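Local coordinates for probable glutamine-binding lipoprotein GlnH (GLNBP) (Mycobacterium tuberculosis, PDB 6H20), which probably binds aspartate and related amino acids outside the cell and helps regulate protein kinase G activity, and with it glutamate metabolism, at residues Gly83-Ala86 with Arg87-Gly91; Gly252-Glu255 with Arg256-Asn259; Gly72-Gly76 with Phe77-Ile81. All coordinates share one frame; numbering follows the deposited sequence.

Contact 1: Gly83-Ala86 with Arg87-Gly91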
ATOM      1  N   GLY A  83     -12.915   1.037   6.416  1.00 16.24           N
ATOM      2  CA  GLY A  83     -14.287   1.239   6.840  1.00 16.15           C
ATOM      3  C   GLY A  83     -15.055  -0.056   7.012  1.00 16.94           C
ATOM      4  O   GLY A  83     -15.982  -0.120   7.820  1.00 18.86           O
ATOM      5  N   GLU A  84     -14.693  -1.093   6.247  1.00 14.80           N
ATOM      6  CA  GLU A  84     -15.351  -2.387   6.424  1.00 16.41           C
ATOM      7  C   GLU A  84     -14.955  -3.042   7.744  1.00 17.98           C
ATOM      8  O   GLU A  84     -15.788  -3.698   8.388  1.00 18.54           O
ATOM      9  CB  GLU A  84     -15.059  -3.299   5.235  1.00 16.19           C
ATOM     10  CG  GLU A  84     -15.676  -2.815   3.927  1.00 16.01           C
ATOM     11  CD  GLU A  84     -17.173  -2.625   4.010  1.00 20.56           C
ATOM     12  OE1 GLU A  84     -17.845  -3.465   4.658  1.00 22.21           O
ATOM     13  OE2 GLU A  84     -17.684  -1.633   3.442  1.00 25.66           O
ATOM     14  N   VAL A  85     -13.698  -2.868   8.171  1.00 16.00           N
ATOM     15  CA  VAL A  85     -13.309  -3.296   9.513  1.00 14.64           C
ATOM     16  C   VAL A  85     -14.135  -2.560  10.557  1.00 16.33           C
ATOM     17  O   VAL A  85     -14.685  -3.165  11.483  1.00 17.72           O
ATOM     18  CB  VAL A  85     -11.801  -3.088   9.733  1.00 16.65           C
ATOM     19  CG1 VAL A  85     -11.404  -3.506  11.156  1.00 18.02           C
ATOM     20  CG2 VAL A  85     -11.015  -3.866   8.694  1.00 17.28           C
ATOM     21  N   ALA A  86     -14.253  -1.241  10.410  1.00 16.36           N
ATOM     22  CA  ALA A  86     -15.052  -0.470  11.358  1.00 17.83           C
ATOM     23  C   ALA A  86     -16.508  -0.917  11.344  1.00 18.84           C
ATOM     24  O   ALA A  86     -17.163  -0.958  12.393  1.00 20.54           O
ATOM     25  CB  ALA A  86     -14.938   1.024  11.044  1.00 19.71           C
ATOM     26  N   ARG A  87     -17.039  -1.252  10.163  1.00 17.81           N
ATOM     27  CA  ARG A  87     -18.406  -1.764  10.104  1.00 20.31           C
ATOM     28  C   ARG A  87     -18.556  -3.018  10.957  1.00 19.85           C
ATOM     29  O   ARG A  87     -19.550  -3.176  11.677  1.00 22.78           O
ATOM     30  CB  ARG A  87     -18.807  -2.057   8.660  1.00 21.10           C
ATOM     31  CG  ARG A  87     -20.301  -2.334   8.496  1.00 24.48           C
ATOM     32  CD  ARG A  87     -20.610  -3.063   7.184  1.00 23.49           C
ATOM     33  NE  ARG A  87     -20.130  -2.334   6.005  1.00 23.12           N
ATOM     34  CZ  ARG A  87     -20.780  -1.325   5.427  1.00 28.04           C
ATOM     35  NH1 ARG A  87     -21.938  -0.902   5.920  1.00 28.67           N
ATOM     36  NH2 ARG A  87     -20.268  -0.733   4.351  1.00 29.63           N
ATOM     37  N   ASP A  88     -17.575  -3.921  10.889  1.00 19.15           N
ATOM     38  CA  ASP A  88     -17.643  -5.149  11.678  1.00 17.51           C
ATOM     39  C   ASP A  88     -17.546  -4.862  13.177  1.00 18.74           C
ATOM     40  O   ASP A  88     -18.133  -5.597  13.984  1.00 20.31           O
ATOM     41  CB  ASP A  88     -16.533  -6.113  11.256  1.00 18.57           C
ATOM     42  CG  ASP A  88     -16.853  -6.866   9.973  1.00 23.66           C
ATOM     43  OD1 ASP A  88     -17.872  -6.566   9.333  1.00 24.60           O
ATOM     44  OD2 ASP A  88     -16.069  -7.768   9.625  1.00 28.45           O
ATOM     45  N   ILE A  89     -16.824  -3.812  13.574  1.00 19.07           N
ATOM     46  CA  ILE A  89     -16.690  -3.500  14.997  1.00 18.27           C
ATOM     47  C   ILE A  89     -17.933  -2.795  15.514  1.00 22.56           C
ATOM     48  O   ILE A  89     -18.474  -3.152  16.572  1.00 26.38           O
ATOM     49  CB  ILE A  89     -15.420  -2.667  15.269  1.00 19.82           C
ATOM     50  CG1 ILE A  89     -14.165  -3.434  14.847  1.00 20.91           C
ATOM     51  CG2 ILE A  89     -15.344  -2.256  16.747  1.00 22.07           C
ATOM     52  CD1 ILE A  89     -12.874  -2.616  14.916  1.00 21.42           C
ATOM     53  N   PHE A  90     -18.396  -1.782  14.788  1.00 24.03           N
ATOM     54  CA  PHE A  90     -19.391  -0.846  15.285  1.00 24.53           C
ATOM     55  C   PHE A  90     -20.769  -1.002  14.668  1.00 29.64           C
ATOM     56  O   PHE A  90     -21.728  -0.423  15.197  1.00 36.00           O
ATOM     57  CB  PHE A  90     -18.915   0.592  15.048  1.00 26.42           C
ATOM     58  CG  PHE A  90     -17.694   0.953  15.833  1.00 24.45           C
ATOM     59  CD1 PHE A  90     -17.797   1.293  17.172  1.00 24.61           C
ATOM     60  CD2 PHE A  90     -16.444   0.937  15.245  1.00 23.51           C
ATOM     61  CE1 PHE A  90     -16.678   1.623  17.904  1.00 27.97           C
ATOM     62  CE2 PHE A  90     -15.315   1.275  15.982  1.00 23.25           C
ATOM     63  CZ  PHE A  90     -15.438   1.610  17.317  1.00 22.70           C
ATOM     64  N   GLY A  91     -20.902  -1.743  13.573  1.00 27.09           N
ATOM     65  CA  GLY A  91     -22.158  -1.882  12.876  1.00 30.16           C
ATOM     66  C   GLY A  91     -22.309  -0.959  11.685  1.00 29.98           C
ATOM     67  O   GLY A  91     -23.073  -1.278  10.766  1.00 35.71           O
TER

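Contact 2: Gly252-Glu255 with Arg256-Asn259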
ATOM      1  N   GLY A 252     -11.418 -12.012   9.508  1.00 14.44           N
ATOM      2  CA  GLY A 252     -12.847 -12.236   9.390  1.00 16.99           C
ATOM      3  C   GLY A 252     -13.522 -11.217   8.484  1.00 14.48           C
ATOM      4  O   GLY A 252     -14.346 -11.578   7.633  1.00 16.37           O
ATOM      5  N   THR A 253     -13.181  -9.931   8.649  1.00 16.11           N
ATOM      6  CA  THR A 253     -13.709  -8.904   7.754  1.00 15.50           C
ATOM      7  C   THR A 253     -13.344  -9.204   6.312  1.00 13.55           C
ATOM      8  O   THR A 253     -14.180  -9.068   5.406  1.00 16.64           O
ATOM      9  CB  THR A 253     -13.164  -7.520   8.133  1.00 14.80           C
ATOM     10  OG1 THR A 253     -13.498  -7.229   9.498  1.00 18.88           O
ATOM     11  CG2 THR A 253     -13.785  -6.451   7.236  1.00 15.47           C
ATOM     12  N   LEU A 254     -12.092  -9.600   6.073  1.00 14.80           N
ATOM     13  CA  LEU A 254     -11.690  -9.863   4.697  1.00 14.60           C
ATOM     14  C   LEU A 254     -12.436 -11.062   4.117  1.00 14.90           C
ATOM     15  O   LEU A 254     -12.839 -11.031   2.952  1.00 16.61           O
ATOM     16  CB  LEU A 254     -10.173 -10.022   4.599  1.00 13.89           C
ATOM     17  CG  LEU A 254      -9.422  -8.741   4.980  1.00 14.73           C
ATOM     18  CD1 LEU A 254      -7.907  -8.917   4.882  1.00 16.13           C
ATOM     19  CD2 LEU A 254      -9.887  -7.529   4.140  1.00 14.55           C
ATOM     20  N   GLU A 255     -12.642 -12.124   4.907  1.00 14.78           N
ATOM     21  CA  GLU A 255     -13.490 -13.222   4.436  1.00 15.16           C
ATOM     22  C   GLU A 255     -14.883 -12.723   4.083  1.00 14.29           C
ATOM     23  O   GLU A 255     -15.445 -13.094   3.040  1.00 17.33           O
ATOM     24  CB  GLU A 255     -13.603 -14.320   5.497  1.00 16.26           C
ATOM     25  CG  GLU A 255     -12.345 -15.166   5.697  1.00 19.87           C
ATOM     26  CD  GLU A 255     -12.169 -16.233   4.628  1.00 23.36           C
ATOM     27  OE1 GLU A 255     -13.104 -16.456   3.817  1.00 23.26           O
ATOM     28  OE2 GLU A 255     -11.093 -16.863   4.611  1.00 21.47           O
ATOM     29  N   ARG A 256     -15.460 -11.868   4.932  1.00 15.26           N
ATOM     30  CA  ARG A 256     -16.781 -11.332   4.619  1.00 15.23           C
ATOM     31  C   ARG A 256     -16.787 -10.598   3.285  1.00 16.95           C
ATOM     32  O   ARG A 256     -17.622 -10.883   2.421  1.00 17.47           O
ATOM     33  CB  ARG A 256     -17.291 -10.413   5.724  1.00 15.11           C
ATOM     34  CG  ARG A 256     -18.687  -9.919   5.388  1.00 15.27           C
ATOM     35  CD  ARG A 256     -19.249  -9.020   6.457  1.00 16.36           C
ATOM     36  NE  ARG A 256     -18.461  -7.819   6.750  1.00 17.01           N
ATOM     37  CZ  ARG A 256     -18.458  -6.712   6.005  1.00 18.52           C
ATOM     38  NH1 ARG A 256     -19.159  -6.653   4.876  1.00 19.81           N
ATOM     39  NH2 ARG A 256     -17.743  -5.657   6.389  1.00 19.83           N
ATOM     40  N   ILE A 257     -15.866  -9.650   3.094  1.00 15.31           N
ATOM     41  CA  ILE A 257     -15.959  -8.811   1.897  1.00 14.58           C
ATOM     42  C   ILE A 257     -15.565  -9.567   0.631  1.00 16.09           C
ATOM     43  O   ILE A 257     -16.046  -9.240  -0.463  1.00 19.00           O
ATOM     44  CB  ILE A 257     -15.220  -7.468   2.052  1.00 15.47           C
ATOM     45  CG1 ILE A 257     -13.705  -7.668   2.135  1.00 15.91           C
ATOM     46  CG2 ILE A 257     -15.768  -6.695   3.238  1.00 18.26           C
ATOM     47  CD1 ILE A 257     -12.912  -6.330   2.021  1.00 18.73           C
ATOM     48  N   ARG A 258     -14.689 -10.573   0.732  1.00 16.95           N
ATOM     49  CA  ARG A 258     -14.389 -11.364  -0.462  1.00 17.05           C
ATOM     50  C   ARG A 258     -15.602 -12.145  -0.941  1.00 20.37           C
ATOM     51  O   ARG A 258     -15.718 -12.434  -2.137  1.00 22.81           O
ATOM     52  CB  ARG A 258     -13.246 -12.344  -0.211  1.00 19.38           C
ATOM     53  CG  ARG A 258     -11.897 -11.688   0.007  1.00 22.03           C
ATOM     54  CD  ARG A 258     -10.809 -12.740  -0.064  1.00 22.27           C
ATOM     55  NE  ARG A 258      -9.541 -12.287   0.495  1.00 20.48           N
ATOM     56  CZ  ARG A 258      -9.181 -12.429   1.771  1.00 19.78           C
ATOM     57  NH1 ARG A 258     -10.000 -13.003   2.656  1.00 21.97           N
ATOM     58  NH2 ARG A 258      -7.996 -11.992   2.172  1.00 18.35           N
ATOM     59  N   ASN A 259     -16.515 -12.488  -0.031  1.00 19.20           N
ATOM     60  CA  ASN A 259     -17.605 -13.400  -0.345  1.00 19.90           C
ATOM     61  C   ASN A 259     -18.969 -12.733  -0.443  1.00 22.24           C
ATOM     62  O   ASN A 259     -19.895 -13.338  -0.997  1.00 25.55           O
ATOM     63  CB  ASN A 259     -17.651 -14.508   0.714  1.00 19.49           C
ATOM     64  CG  ASN A 259     -16.574 -15.515   0.502  1.00 19.51           C
ATOM     65  OD1 ASN A 259     -16.687 -16.368  -0.387  1.00 26.38           O
ATOM     66  ND2 ASN A 259     -15.504 -15.421   1.273  1.00 18.14           N
TER
HETATM   67  O   HOH W   1     -11.997 -15.136   1.656  1.00 31.98           O

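Contact 3: Gly72-Gly76 with Phe77-Ile81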
ATOM      1  N   GLY A  72     -14.094  17.120  -0.026  1.00 32.26           N
ATOM      2  CA  GLY A  72     -13.147  17.329   1.050  1.00 32.59           C
ATOM      3  C   GLY A  72     -12.899  16.131   1.946  1.00 32.97           C
ATOM      4  O   GLY A  72     -12.143  16.258   2.916  1.00 38.00           O
ATOM      5  N   GLU A  73     -13.500  14.978   1.663  1.00 28.60           N
ATOM      6  CA  GLU A  73     -13.386  13.813   2.531  1.00 30.45           C
ATOM      7  C   GLU A  73     -12.191  12.959   2.124  1.00 30.44           C
ATOM      8  O   GLU A  73     -11.831  12.888   0.947  1.00 28.18           O
ATOM      9  CB  GLU A  73     -14.662  12.968   2.451  1.00 29.75           C
ATOM     10  CG  GLU A  73     -15.920  13.712   2.890  1.00 38.54           C
ATOM     11  CD  GLU A  73     -17.181  12.857   2.833  1.00 42.35           C
ATOM     12  OE1 GLU A  73     -17.070  11.617   2.745  1.00 45.45           O
ATOM     13  OE2 GLU A  73     -18.290  13.436   2.877  1.00 48.00           O
ATOM     14  N   ILE A  74     -11.576  12.309   3.115  1.00 26.79           N
ATOM     15  CA  ILE A  74     -10.560  11.304   2.824  1.00 25.38           C
ATOM     16  C   ILE A  74     -11.265  10.080   2.276  1.00 27.26           C
ATOM     17  O   ILE A  74     -12.254   9.612   2.850  1.00 28.21           O
ATOM     18  CB  ILE A  74      -9.778  10.942   4.092  1.00 29.06           C
ATOM     19  CG1 ILE A  74      -9.356  12.200   4.835  1.00 31.50           C
ATOM     20  CG2 ILE A  74      -8.611   9.999   3.777  1.00 31.98           C
ATOM     21  CD1 ILE A  74     -10.293  12.466   6.018  1.00 38.29           C
ATOM     22  N   THR A  75     -10.760   9.556   1.165  1.00 22.49           N
ATOM     23  CA  THR A  75     -11.454   8.487   0.472  1.00 22.01           C
ATOM     24  C   THR A  75     -10.441   7.666  -0.309  1.00 18.33           C
ATOM     25  O   THR A  75      -9.248   7.988  -0.356  1.00 20.17           O
ATOM     26  CB  THR A  75     -12.582   9.052  -0.402  1.00 24.40           C
ATOM     27  OG1 THR A  75     -13.437   7.988  -0.843  1.00 25.43           O
ATOM     28  CG2 THR A  75     -12.021   9.809  -1.601  1.00 23.10           C
ATOM     29  N   GLY A  76     -10.927   6.598  -0.926  1.00 15.53           N
ATOM     30  CA  GLY A  76     -10.085   5.688  -1.675  1.00 14.29           C
ATOM     31  C   GLY A  76     -10.333   4.243  -1.282  1.00 17.18           C
ATOM     32  O   GLY A  76     -11.048   3.937  -0.329  1.00 16.26           O
ATOM     33  N   PHE A  77      -9.689   3.349  -2.044  1.00 14.16           N
ATOM     34  CA  PHE A  77      -9.829   1.905  -1.808  1.00 13.73           C
ATOM     35  C   PHE A  77      -9.398   1.518  -0.396  1.00 15.00           C
ATOM     36  O   PHE A  77     -10.086   0.739   0.278  1.00 16.78           O
ATOM     37  CB  PHE A  77      -9.005   1.144  -2.853  1.00 15.39           C
ATOM     38  CG  PHE A  77      -9.191  -0.352  -2.830  1.00 14.71           C
ATOM     39  CD1 PHE A  77      -8.345  -1.146  -2.084  1.00 15.67           C
ATOM     40  CD2 PHE A  77     -10.186  -0.953  -3.590  1.00 18.93           C
ATOM     41  CE1 PHE A  77      -8.494  -2.525  -2.072  1.00 17.22           C
ATOM     42  CE2 PHE A  77     -10.345  -2.340  -3.577  1.00 16.95           C
ATOM     43  CZ  PHE A  77      -9.483  -3.113  -2.808  1.00 17.36           C
ATOM     44  N   ASP A  78      -8.248   2.033   0.064  1.00 13.51           N
ATOM     45  CA  ASP A  78      -7.763   1.690   1.401  1.00 14.72           C
ATOM     46  C   ASP A  78      -8.673   2.258   2.489  1.00 17.12           C
ATOM     47  O   ASP A  78      -8.922   1.593   3.505  1.00 16.38           O
ATOM     48  CB  ASP A  78      -6.333   2.190   1.600  1.00 13.92           C
ATOM     49  CG  ASP A  78      -5.282   1.247   1.035  1.00 15.04           C
ATOM     50  OD1 ASP A  78      -5.572   0.048   0.820  1.00 14.91           O
ATOM     51  OD2 ASP A  78      -4.137   1.716   0.867  1.00 16.67           O
ATOM     52  N   VAL A  79      -9.170   3.484   2.299  1.00 14.71           N
ATOM     53  CA  VAL A  79     -10.138   4.054   3.235  1.00 15.97           C
ATOM     54  C   VAL A  79     -11.360   3.150   3.348  1.00 18.82           C
ATOM     55  O   VAL A  79     -11.866   2.887   4.452  1.00 17.33           O
ATOM     56  CB  VAL A  79     -10.524   5.469   2.769  1.00 16.89           C
ATOM     57  CG1 VAL A  79     -11.613   6.033   3.660  1.00 20.90           C
ATOM     58  CG2 VAL A  79      -9.296   6.357   2.766  1.00 19.04           C
ATOM     59  N   ASP A  80     -11.841   2.651   2.210  1.00 14.94           N
ATOM     60  CA  ASP A  80     -13.039   1.819   2.205  1.00 15.10           C
ATOM     61  C   ASP A  80     -12.778   0.462   2.843  1.00 17.02           C
ATOM     62  O   ASP A  80     -13.644  -0.052   3.561  1.00 17.21           O
ATOM     63  CB  ASP A  80     -13.587   1.699   0.782  1.00 16.39           C
ATOM     64  CG  ASP A  80     -14.275   2.973   0.315  1.00 17.91           C
ATOM     65  OD1 ASP A  80     -14.576   3.855   1.153  1.00 23.63           O
ATOM     66  OD2 ASP A  80     -14.509   3.092  -0.907  1.00 20.38           O
ATOM     67  N   ILE A  81     -11.595  -0.122   2.607  1.00 13.46           N
ATOM     68  CA  ILE A  81     -11.222  -1.368   3.288  1.00 13.91           C
ATOM     69  C   ILE A  81     -11.250  -1.164   4.797  1.00 13.42           C
ATOM     70  O   ILE A  81     -11.845  -1.957   5.544  1.00 15.35           O
ATOM     71  CB  ILE A  81      -9.842  -1.864   2.809  1.00 14.94           C
ATOM     72  CG1 ILE A  81      -9.900  -2.341   1.356  1.00 15.26           C
ATOM     73  CG2 ILE A  81      -9.345  -2.972   3.740  1.00 17.64           C
ATOM     74  CD1 ILE A  81     -10.697  -3.637   1.140  1.00 16.93           C
TER
HETATM   75  O   HOH W   2     -14.559   6.496   1.036  1.00 48.55           O

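Contact 1: Gly83-Ala86 with Arg87-Gly91
E84 and R87, three residues apart near the end of helix 77-90, run side by side in the same direction and meet carboxylate to guanidinium. The grip is side-on and two-pronged: R87 NE reaches E84 OE1 at 2.9 Å, and R87 NH2 reaches E84 OE2, also at 2.9 Å. Both oxygens sit in the guanidinium plane and offer their syn sides, but the two flat groups are turned 26° from each other, which lifts the nitrogens somewhat out of the carboxylate plane. R87 gets there by setting CG anti to its own backbone N (chi1 -169°) and bending at chi3 (-57°); E84 bends at chi2 to meet it.

Farther round the helix, V85 and I89 lie alongside one another, V85 CG1 to I89 CD1 at 4.1 Å. The F90 ring turns its edge to the A86 carbonyl, CD2 of F90 standing 3.5 Å from A86 O, while I89 CG2 rests over one ring face, toward its rim. That carbonyl also accepts F90 N at 2.8 Å and, weakly, I89 N. The helix ends at F90; G91, the first residue past it, has positive phi, which suits glycine, and its N still bonds to R87 O at 2.7 Å.

E84 OE1 and D88 OD1 both have a salt-bridge partner in R256, and D88 OD2 bonds to T253, so the acidic side of helix 77-90 faces helix 244-259. V85, A86 and I89 pack on L53 of strand 53-57, and I89 and F90 touch I47 of helix 45-50.

Contact 2: Gly252-Glu255 with Arg256-Asn259
N259 ND2 donates to the backbone oxygen of E255 at 2.9 Å, almost straight (168°) and with that oxygen in the amide plane. This side-chain bond is the main hold on the oxygen; the backbone bond from N259 N is weak, and N259 N also bonds to R256 O. The E255 carboxylate runs alongside, its plane only 5° from that of the amide.

R258 crosses L254 obliquely. Its chain, extended from CG to NE, passes the L254 carbonyl, CG of R258 lying 3.2 Å from L254 O, and brings one guanidinium face over L254 CB, 3.6 Å from R258 NH1. On the apolar side, L254 CD2 meets I257 CD1 at 3.9 Å. I257 CG2 in turn sits over a face of the R256 guanidinium, toward its rim, and R256 NH2 has the T253 methyl CG2 nearby at 4.1 Å.

Partners farther out fix the polar ends: D260 pairs with R256 NH1, T253 OG1 bonds to D88, and R256 NH2 and NE form salt bridges to E84 and D88 of helix 77-90.

E255 OE2 and R258 NH1 stay 4.5 Å apart, beyond a salt bridge; a water accepts from R258 NH1 at 3.1 Å and donates weakly to E255 OE1. Carboxylate and guanidinium are thus linked through water rather than directly, while Y285 OH bonds to E255 OE2, and V137 O with T136 OG1 to R258 NH2.

Contact 3: Gly72-Gly76 with Phe77-Ile81
The chain enters helix 77-90 through G76, whose phi and psi of 130° and 173° are suited to glycine, and the G76 carbonyl accepts D80 N at 3.0 Å to close the first helical turn.

V79 is the side chain that leans back on the incoming strand. With CG1 anti to its backbone N (chi1 175°), its two methyls straddle different parts of the backbone: CG1 lies 3.7 Å from I74 O, and CG2 lies 3.5 Å from T75 O. V79 CG2 also meets I74 CG2 at 3.8 Å, the two side chains crossing at about a right angle. Y98 of strand 96-100 touches both.

D80 folds back over the start of the helix, its CG 3.4 Å from G76 O. One water spans the turn: it donates to D80 OD1 at 2.6 Å and hydrogen-bonds T75 OG1, also at 2.6 Å. The other carboxylate oxygen, D80 OD2, is held by K269 and W270 of helix 262-270, against which F77 also packs.

The D78 carboxylate takes no part in the turn; its OD1 bonds to Y138 OH and its OD2 to the backbone N of T121, a residue of the amino-acid pocket, which probably makes D78 a second-shell residue that helps position T121.

A short hairpin of strands 66-67 and 74-75 thus runs through an N-cap glycine into the helix that links the parallel strands 53-57 and 96-100, a beta-alpha-beta crossover. G76 to I81, Gly-Phe-Asp-Val-Asp-Ile, fit the start of the family 3 solute-binding protein signature, which continues along the helix.

In the fold
Contacts 3 and 1 occupy the two ends of helix 77-90, their centres about 14 Å apart, while contact 2 lies on helix 244-259, which packs against it. Contacts 1 and 2 touch directly: E84 OE1 meets R256 NH2 in a salt bridge of 2.8 Å, and D88 OD2 and T253 OG1 lie 2.6 Å apart in a probable hydrogen bond. Contact 2 reaches contact 3 through apolar packing of I257 CD1 on I81 CD1 at 3.6 Å. Contact 3 is nearest the pocket: the D78 side chain is about 3 Å from that of pocket residue T121 and about 7 Å from the bound asparagine. Contacts 1 and 2 bring helices 77-90 and 244-259 together away from the annotated sites.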